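Local coordinates for protein dnab-like replicative helicase (Bacillus phage SPP1, PDB 3BH0) that probably couples ATP hydrolysis to the unwinding of double-stranded DNA as a DnaB-family replicative helicase, of which this piece is the ATPase domain, at residues Ser250-Leu253 and Glu254-Asp258; Ala284-Arg287 and Asp288-Gly292; Ala198-Ser201 and Arg202-Ile206. All coordinates share one frame; numbering follows the deposited sequence.

Interaction 1. Residues Ser250-Leu253 and Glu254-Asp258; sequences SGQL and EQDAD
Gln252 and Asp256 meet one turn apart on the short helix 252-256, and the backbone between them carries the main bond of the contact. Among the main-chain hydrogen bonds, Asp256 N donates to Gln252 O over 3.1 Å. The same oxygen takes a second, weak bond from Gln255 N at 2.9 Å, bent to 127° at the hydrogen. At the two ends the bonding grows weaker: Glu254 N reaches Gly251 O at 3.4 Å, and Ala257 N reaches Leu253 O at 3.5 Å as Ala257 turns out of helical geometry. The whole helix is thus little more than one turn, with Gln252 O accepting two of its four bonds.

Of the polar side chains, Gln252 has CG opposite its backbone N (chi1 -178°), and the bend at the next bond turns the chain back toward the carboxylate of Asp256, although the placement of its amide is doubtful. The secure polar bond of this pair lies beyond the turn, where OD2 of Asp256 is hydrogen-bonded to the hydroxyl of Ser210 on helix 202-220.

Packing within the turn is slight, CB of Ala257 lying against the carbonyl oxygen of Leu253, 3.7 Å from that O. The apolar contact is made by Leu253, which packs inward on Leu72 and Leu190. A single helical turn laid between helix 202-220 and the central sheet, and leading through Ala257 and Asp258 into strand 259-265, is the connecting element seen here in the P-loop NTPase core of a DnaB-type helicase.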
ATOM      1  N   SER A 250       6.064  -8.737 -16.138  1.00 61.89           N
ATOM      2  CA  SER A 250       6.642  -7.463 -15.740  1.00 61.39           C
ATOM      3  C   SER A 250       8.177  -7.463 -15.775  1.00 60.85           C
ATOM      4  O   SER A 250       8.794  -6.514 -16.280  1.00 60.59           O
ATOM      5  CB  SER A 250       6.132  -7.111 -14.336  1.00 61.71           C
ATOM      6  OG  SER A 250       4.709  -7.206 -14.266  1.00 61.52           O
ATOM      7  N   GLY A 251       8.774  -8.531 -15.230  1.00 60.04           N
ATOM      8  CA  GLY A 251      10.232  -8.686 -15.122  1.00 58.65           C
ATOM      9  C   GLY A 251      10.890  -7.740 -14.116  1.00 57.62           C
ATOM     10  O   GLY A 251      11.075  -8.072 -12.937  1.00 57.42           O
ATOM     11  N   GLN A 252      11.243  -6.555 -14.610  1.00 56.32           N
ATOM     12  CA  GLN A 252      11.879  -5.489 -13.847  1.00 54.50           C
ATOM     13  C   GLN A 252      11.327  -5.308 -12.432  1.00 53.35           C
ATOM     14  O   GLN A 252      12.061  -4.972 -11.502  1.00 53.00           O
ATOM     15  CB  GLN A 252      11.709  -4.198 -14.636  1.00 54.63           C
ATOM     16  CG  GLN A 252      12.352  -2.981 -14.033  1.00 54.79           C
ATOM     17  CD  GLN A 252      13.861  -3.010 -14.133  1.00 55.23           C
ATOM     18  OE1 GLN A 252      14.551  -3.215 -13.137  1.00 53.74           O
ATOM     19  NE2 GLN A 252      14.385  -2.792 -15.344  1.00 56.36           N
ATOM     20  N   LEU A 253      10.029  -5.549 -12.287  1.00 52.30           N
ATOM     21  CA  LEU A 253       9.277  -5.236 -11.071  1.00 51.04           C
ATOM     22  C   LEU A 253       9.908  -5.755  -9.766  1.00 50.20           C
ATOM     23  O   LEU A 253       9.981  -5.023  -8.781  1.00 49.80           O
ATOM     24  CB  LEU A 253       7.821  -5.717 -11.234  1.00 51.34           C
ATOM     25  CG  LEU A 253       6.687  -4.984 -10.504  1.00 50.88           C
ATOM     26  CD1 LEU A 253       6.847  -3.486 -10.576  1.00 50.25           C
ATOM     27  CD2 LEU A 253       5.351  -5.387 -11.092  1.00 50.91           C
ATOM     28  N   GLU A 254      10.373  -7.005  -9.767  1.00 49.24           N
ATOM     29  CA  GLU A 254      10.985  -7.579  -8.570  1.00 48.67           C
ATOM     30  C   GLU A 254      12.365  -6.988  -8.277  1.00 47.87           C
ATOM     31  O   GLU A 254      12.800  -6.935  -7.124  1.00 48.00           O
ATOM     32  CB  GLU A 254      11.050  -9.112  -8.643  1.00 48.63           C
ATOM     33  CG  GLU A 254      12.164  -9.687  -9.505  1.00 49.19           C
ATOM     34  CD  GLU A 254      12.384 -11.177  -9.263  1.00 49.54           C
ATOM     35  OE1 GLU A 254      12.138 -11.952 -10.213  1.00 51.49           O
ATOM     36  OE2 GLU A 254      12.795 -11.569  -8.138  1.00 47.72           O
ATOM     37  N   GLN A 255      13.051  -6.540  -9.323  1.00 46.75           N
ATOM     38  CA  GLN A 255      14.375  -5.958  -9.154  1.00 45.37           C
ATOM     39  C   GLN A 255      14.321  -4.569  -8.518  1.00 43.56           C
ATOM     40  O   GLN A 255      15.049  -4.295  -7.569  1.00 42.69           O
ATOM     41  CB  GLN A 255      15.150  -6.007 -10.473  1.00 46.02           C
ATOM     42  CG  GLN A 255      15.632  -7.455 -10.760  1.00 48.83           C
ATOM     43  CD  GLN A 255      16.075  -7.694 -12.193  1.00 51.39           C
ATOM     44  OE1 GLN A 255      16.759  -6.873 -12.785  1.00 53.34           O
ATOM     45  NE2 GLN A 255      15.690  -8.836 -12.749  1.00 52.24           N
ATOM     46  N   ASP A 256      13.411  -3.724  -8.990  1.00 41.77           N
ATOM     47  CA  ASP A 256      13.343  -2.342  -8.507  1.00 40.47           C
ATOM     48  C   ASP A 256      12.819  -2.155  -7.085  1.00 39.40           C
ATOM     49  O   ASP A 256      13.284  -1.271  -6.363  1.00 38.78           O
ATOM     50  CB  ASP A 256      12.570  -1.473  -9.497  1.00 40.59           C
ATOM     51  CG  ASP A 256      13.299  -1.334 -10.816  1.00 42.17           C
ATOM     52  OD1 ASP A 256      14.558  -1.344 -10.809  1.00 43.69           O
ATOM     53  OD2 ASP A 256      12.626  -1.230 -11.858  1.00 42.20           O
ATOM     54  N   ALA A 257      11.872  -2.997  -6.679  1.00 38.38           N
ATOM     55  CA  ALA A 257      11.237  -2.861  -5.374  1.00 37.40           C
ATOM     56  C   ALA A 257      12.184  -3.228  -4.234  1.00 37.26           C
ATOM     57  O   ALA A 257      12.961  -4.183  -4.311  1.00 36.81           O
ATOM     58  CB  ALA A 257       9.966  -3.698  -5.306  1.00 37.15           C
ATOM     59  N   ASP A 258      12.115  -2.444  -3.177  1.00 37.10           N
ATOM     60  CA  ASP A 258      12.838  -2.739  -1.958  1.00 37.62           C
ATOM     61  C   ASP A 258      12.038  -3.734  -1.128  1.00 36.94           C
ATOM     62  O   ASP A 258      12.595  -4.636  -0.499  1.00 37.04           O
ATOM     63  CB  ASP A 258      13.082  -1.429  -1.200  1.00 38.12           C
ATOM     64  CG  ASP A 258      13.697  -0.375  -2.096  1.00 40.59           C
ATOM     65  OD1 ASP A 258      14.750  -0.673  -2.714  1.00 43.59           O
ATOM     66  OD2 ASP A 258      13.104   0.713  -2.247  1.00 41.84           O
TER

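Interaction 2. Residues Ala284-Arg287 and Asp288-Gly292; sequences AKHR and DGPVG
The imidazole of His286 reaches across the turn to the main chain of Gly289 and Pro290, and it supplies the hydrogen bond of the contact: ND1 donates to Pro290 O over 2.9 Å. The bond is bent, 144° at the hydrogen, and the donor sits tilted from the carbonyl plane by 33°. With CG opposite the backbone N (chi1 -164°), the ring is carried from the strand end over the returning chain.

A CH-pi contact holds one ring face. Gly289, with no side chain, lets its CA sit directly over the His286 ring, 3.7 Å from the centroid and almost on its normal. Residues 287-291 form the connection of a beta hairpin, joining strand 278-286 to its antiparallel neighbour 292-299, and the histidine lies against the turn, its side chain also touching Thr62 of helix 56-62.

Apolar packing continues toward the strands. CG1 of Val291 rests 4.0 Å from His286 CB, while CD of Pro290 lies beside the ring at 3.8 Å from His286 ND1. A water joins Asp288 and Arg287, donating to Asp288 OD1 at 3.1 Å and weakly to Arg287 O.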
ATOM      1  N   ALA A 284       8.189 -11.185   0.388  1.00 36.32           N
ATOM      2  CA  ALA A 284       8.945 -12.057  -0.521  1.00 36.69           C
ATOM      3  C   ALA A 284      10.296 -11.442  -0.890  1.00 37.00           C
ATOM      4  O   ALA A 284      11.208 -12.139  -1.329  1.00 37.34           O
ATOM      5  CB  ALA A 284       8.141 -12.350  -1.753  1.00 36.09           C
ATOM      6  N   LYS A 285      10.407 -10.129  -0.706  1.00 37.05           N
ATOM      7  CA  LYS A 285      11.643  -9.416  -0.924  1.00 36.89           C
ATOM      8  C   LYS A 285      11.775  -8.309   0.097  1.00 37.33           C
ATOM      9  O   LYS A 285      10.813  -7.576   0.388  1.00 37.25           O
ATOM     10  CB  LYS A 285      11.733  -8.835  -2.335  1.00 36.71           C
ATOM     11  CG  LYS A 285      13.116  -8.308  -2.632  1.00 36.03           C
ATOM     12  CD  LYS A 285      13.184  -7.501  -3.906  1.00 36.37           C
ATOM     13  CE  LYS A 285      14.617  -6.954  -4.097  1.00 34.72           C
ATOM     14  NZ  LYS A 285      14.632  -5.903  -5.118  1.00 33.42           N
ATOM     15  N   HIS A 286      12.976  -8.211   0.654  1.00 37.54           N
ATOM     16  CA  HIS A 286      13.295  -7.183   1.612  1.00 38.12           C
ATOM     17  C   HIS A 286      14.779  -6.822   1.489  1.00 38.71           C
ATOM     18  O   HIS A 286      15.662  -7.593   1.902  1.00 37.91           O
ATOM     19  CB  HIS A 286      12.939  -7.636   3.032  1.00 37.67           C
ATOM     20  CG  HIS A 286      12.891  -6.510   4.012  1.00 37.11           C
ATOM     21  ND1 HIS A 286      12.398  -6.654   5.289  1.00 38.06           N
ATOM     22  CD2 HIS A 286      13.261  -5.215   3.896  1.00 36.48           C
ATOM     23  CE1 HIS A 286      12.476  -5.498   5.921  1.00 37.39           C
ATOM     24  NE2 HIS A 286      13.001  -4.609   5.098  1.00 37.54           N
ATOM     25  N   ARG A 287      15.035  -5.647   0.909  1.00 39.88           N
ATOM     26  CA  ARG A 287      16.394  -5.223   0.552  1.00 41.31           C
ATOM     27  C   ARG A 287      17.297  -5.005   1.771  1.00 41.97           C
ATOM     28  O   ARG A 287      18.451  -5.423   1.788  1.00 42.07           O
ATOM     29  CB  ARG A 287      16.355  -3.953  -0.302  1.00 41.61           C
ATOM     30  CG  ARG A 287      17.681  -3.666  -1.001  1.00 42.99           C
ATOM     31  CD  ARG A 287      17.695  -2.365  -1.759  1.00 44.63           C
ATOM     32  NE  ARG A 287      16.772  -2.299  -2.904  1.00 48.31           N
ATOM     33  CZ  ARG A 287      16.858  -3.018  -4.023  1.00 49.85           C
ATOM     34  NH1 ARG A 287      17.820  -3.929  -4.186  1.00 52.11           N
ATOM     35  NH2 ARG A 287      15.962  -2.839  -4.982  1.00 49.70           N
ATOM     36  N   ASP A 288      16.738  -4.366   2.791  1.00 42.97           N
ATOM     37  CA  ASP A 288      17.473  -3.952   3.976  1.00 43.83           C
ATOM     38  C   ASP A 288      16.901  -4.634   5.224  1.00 43.40           C
ATOM     39  O   ASP A 288      16.646  -3.978   6.226  1.00 43.81           O
ATOM     40  CB  ASP A 288      17.379  -2.421   4.110  1.00 44.24           C
ATOM     41  CG  ASP A 288      18.536  -1.814   4.912  1.00 47.56           C
ATOM     42  OD1 ASP A 288      19.712  -2.230   4.712  1.00 48.76           O
ATOM     43  OD2 ASP A 288      18.261  -0.898   5.735  1.00 50.48           O
ATOM     44  N   GLY A 289      16.695  -5.946   5.164  1.00 42.91           N
ATOM     45  CA  GLY A 289      16.113  -6.654   6.287  1.00 42.24           C
ATOM     46  C   GLY A 289      15.580  -8.036   5.977  1.00 42.28           C
ATOM     47  O   GLY A 289      15.783  -8.545   4.871  1.00 41.55           O
ATOM     48  N   PRO A 290      14.880  -8.650   6.960  1.00 42.71           N
ATOM     49  CA  PRO A 290      14.444 -10.059   6.924  1.00 42.83           C
ATOM     50  C   PRO A 290      13.239 -10.310   6.000  1.00 42.77           C
ATOM     51  O   PRO A 290      12.371  -9.445   5.871  1.00 42.56           O
ATOM     52  CB  PRO A 290      14.022 -10.329   8.379  1.00 42.94           C
ATOM     53  CG  PRO A 290      13.532  -8.991   8.882  1.00 42.87           C
ATOM     54  CD  PRO A 290      14.426  -7.966   8.196  1.00 42.83           C
ATOM     55  N   VAL A 291      13.187 -11.476   5.364  1.00 42.52           N
ATOM     56  CA  VAL A 291      11.930 -11.901   4.768  1.00 42.52           C
ATOM     57  C   VAL A 291      11.152 -12.776   5.753  1.00 42.55           C
ATOM     58  O   VAL A 291      11.674 -13.172   6.808  1.00 42.96           O
ATOM     59  CB  VAL A 291      12.071 -12.562   3.349  1.00 42.66           C
ATOM     60  CG1 VAL A 291      12.584 -11.548   2.334  1.00 41.59           C
ATOM     61  CG2 VAL A 291      12.910 -13.852   3.369  1.00 42.35           C
ATOM     62  N   GLY A 292       9.893 -13.029   5.426  1.00 42.04           N
ATOM     63  CA  GLY A 292       9.049 -13.899   6.226  1.00 41.67           C
ATOM     64  C   GLY A 292       7.598 -13.511   6.075  1.00 41.23           C
ATOM     65  O   GLY A 292       7.278 -12.562   5.360  1.00 41.19           O
TER
HETATM   66  O   HOH W   1      20.861  -3.022   1.995  1.00 48.95           O

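Interaction 3. Residues Ala198-Ser201 and Arg202-Ile206; sequences ANDS and RTNQI
An N-cap opens helix 202-220, and Ser201 provides it. Its OG accepts a hydrogen bond from Asn204 N over 3.2 Å, nearly straight at 166°. A chi1 of 85° places that hydroxyl between the backbone N and the carbonyl carbon, where it faces the first turn. Ser201 O meanwhile takes the first regular helical bond, from Gln205 N at 3.0 Å, so side chain and carbonyl of one residue both serve the start of the helix.

Such capping supplies a partner for a first-turn amide that has no preceding helical carbonyl to bind. Around it the side chains of the turn fold back on the incoming loop. Asn204 ND2 makes a weak hydrogen bond to Asp200 OD1 at 3.3 Å, the amide and carboxylate planes standing almost perpendicular, 84° apart. Gln205 stretches along the loop: its CG lies 3.8 Å from Asp200 CB, and its NE2 lies 3.1 Å from Ala198 O; the weak hydrogen bond of NE2 goes to Lys197 O.

On another side of the turn Arg202 folds over Ile206, whose CD1 covers a face of the guanidinium 3.6 Å above its plane. Gln205 OE1 lies at the edge of the same group, and Arg202 NH2 is hydrogen-bonded to Gln191 O.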
ATOM      1  N   ALA A 198       3.755   4.335 -25.840  1.00 48.77           N
ATOM      2  CA  ALA A 198       2.545   3.608 -26.244  1.00 50.00           C
ATOM      3  C   ALA A 198       2.806   2.395 -27.135  1.00 50.87           C
ATOM      4  O   ALA A 198       2.106   1.374 -27.039  1.00 51.29           O
ATOM      5  CB  ALA A 198       1.568   4.561 -26.939  1.00 50.05           C
ATOM      6  N   ASN A 199       3.807   2.497 -28.004  1.00 51.41           N
ATOM      7  CA  ASN A 199       4.053   1.428 -28.960  1.00 51.87           C
ATOM      8  C   ASN A 199       5.032   0.349 -28.511  1.00 51.73           C
ATOM      9  O   ASN A 199       5.252  -0.632 -29.239  1.00 52.16           O
ATOM     10  CB  ASN A 199       4.440   1.994 -30.326  1.00 52.35           C
ATOM     11  CG  ASN A 199       3.229   2.284 -31.186  1.00 53.41           C
ATOM     12  OD1 ASN A 199       3.224   3.243 -31.966  1.00 55.65           O
ATOM     13  ND2 ASN A 199       2.184   1.460 -31.043  1.00 52.52           N
ATOM     14  N   ASP A 200       5.594   0.522 -27.314  1.00 50.78           N
ATOM     15  CA  ASP A 200       6.489  -0.461 -26.731  1.00 50.06           C
ATOM     16  C   ASP A 200       5.798  -1.786 -26.441  1.00 49.35           C
ATOM     17  O   ASP A 200       4.570  -1.843 -26.330  1.00 49.10           O
ATOM     18  CB  ASP A 200       7.065   0.095 -25.443  1.00 50.64           C
ATOM     19  CG  ASP A 200       8.562   0.245 -25.496  1.00 52.23           C
ATOM     20  OD1 ASP A 200       9.229  -0.667 -26.054  1.00 53.50           O
ATOM     21  OD2 ASP A 200       9.065   1.261 -24.960  1.00 52.85           O
ATOM     22  N   SER A 201       6.590  -2.852 -26.317  1.00 48.58           N
ATOM     23  CA  SER A 201       6.075  -4.149 -25.869  1.00 47.54           C
ATOM     24  C   SER A 201       5.487  -3.983 -24.474  1.00 46.90           C
ATOM     25  O   SER A 201       5.821  -3.034 -23.757  1.00 46.55           O
ATOM     26  CB  SER A 201       7.163  -5.235 -25.883  1.00 47.42           C
ATOM     27  OG  SER A 201       7.917  -5.225 -24.690  1.00 47.44           O
ATOM     28  N   ARG A 202       4.595  -4.892 -24.091  1.00 46.26           N
ATOM     29  CA  ARG A 202       3.923  -4.766 -22.795  1.00 45.40           C
ATOM     30  C   ARG A 202       4.911  -4.859 -21.626  1.00 44.97           C
ATOM     31  O   ARG A 202       4.828  -4.076 -20.689  1.00 44.86           O
ATOM     32  CB  ARG A 202       2.770  -5.771 -22.671  1.00 45.00           C
ATOM     33  CG  ARG A 202       1.988  -5.698 -21.367  1.00 43.49           C
ATOM     34  CD  ARG A 202       1.306  -4.344 -21.158  1.00 40.04           C
ATOM     35  NE  ARG A 202       0.496  -4.388 -19.941  1.00 37.64           N
ATOM     36  CZ  ARG A 202       0.120  -3.330 -19.238  1.00 35.47           C
ATOM     37  NH1 ARG A 202       0.475  -2.112 -19.610  1.00 35.60           N
ATOM     38  NH2 ARG A 202      -0.598  -3.498 -18.144  1.00 35.19           N
ATOM     39  N   THR A 203       5.854  -5.799 -21.724  1.00 44.83           N
ATOM     40  CA  THR A 203       6.899  -6.015 -20.724  1.00 44.77           C
ATOM     41  C   THR A 203       7.791  -4.773 -20.565  1.00 44.72           C
ATOM     42  O   THR A 203       8.081  -4.360 -19.444  1.00 44.83           O
ATOM     43  CB  THR A 203       7.738  -7.283 -21.072  1.00 45.04           C
ATOM     44  OG1 THR A 203       6.876  -8.431 -21.093  1.00 46.44           O
ATOM     45  CG2 THR A 203       8.843  -7.541 -20.053  1.00 44.55           C
ATOM     46  N   ASN A 204       8.212  -4.180 -21.685  1.00 44.43           N
ATOM     47  CA  ASN A 204       8.974  -2.922 -21.680  1.00 44.05           C
ATOM     48  C   ASN A 204       8.257  -1.738 -21.062  1.00 42.94           C
ATOM     49  O   ASN A 204       8.874  -0.910 -20.406  1.00 43.21           O
ATOM     50  CB  ASN A 204       9.422  -2.552 -23.100  1.00 44.87           C
ATOM     51  CG  ASN A 204      10.612  -3.365 -23.561  1.00 46.54           C
ATOM     52  OD1 ASN A 204      11.082  -4.270 -22.858  1.00 49.25           O
ATOM     53  ND2 ASN A 204      11.110  -3.049 -24.747  1.00 49.11           N
ATOM     54  N   GLN A 205       6.958  -1.647 -21.302  1.00 42.09           N
ATOM     55  CA  GLN A 205       6.126  -0.642 -20.662  1.00 41.26           C
ATOM     56  C   GLN A 205       6.105  -0.817 -19.148  1.00 40.46           C
ATOM     57  O   GLN A 205       6.283   0.159 -18.413  1.00 40.09           O
ATOM     58  CB  GLN A 205       4.706  -0.710 -21.203  1.00 41.80           C
ATOM     59  CG  GLN A 205       4.560  -0.265 -22.669  1.00 42.98           C
ATOM     60  CD  GLN A 205       3.223  -0.684 -23.240  1.00 45.15           C
ATOM     61  OE1 GLN A 205       2.580  -1.598 -22.718  1.00 47.98           O
ATOM     62  NE2 GLN A 205       2.792  -0.025 -24.305  1.00 45.12           N
ATOM     63  N   ILE A 206       5.894  -2.047 -18.677  1.00 39.42           N
ATOM     64  CA  ILE A 206       5.883  -2.296 -17.229  1.00 38.76           C
ATOM     65  C   ILE A 206       7.275  -2.095 -16.613  1.00 38.38           C
ATOM     66  O   ILE A 206       7.395  -1.574 -15.515  1.00 38.38           O
ATOM     67  CB  ILE A 206       5.334  -3.697 -16.857  1.00 38.72           C
ATOM     68  CG1 ILE A 206       3.931  -3.924 -17.426  1.00 37.75           C
ATOM     69  CG2 ILE A 206       5.411  -3.921 -15.346  1.00 38.50           C
ATOM     70  CD1 ILE A 206       2.822  -3.102 -16.802  1.00 38.46           C
TER

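In the fold
Interaction 1 is the middle member of the series. Its centre lies about 14 Å from that of interaction 2 and about 15 Å from that of interaction 3, and it touches both. Toward interaction 2 the link is polar: Asp258 OD1 forms a salt bridge with Arg287 NE at 2.6 Å, and Ala257 O is probably hydrogen-bonded to Lys285 NZ at 2.5 Å. Toward interaction 3 it is apolar, Ser250 CB packing on Ile206 CG2 at 3.4 Å. Interactions 2 and 3 do not meet, their nearest atoms being about 13 Å apart. Asp258 also pairs with Arg68 and Lys214, tying the hairpin end to helix 202-220 within the ATPase domain.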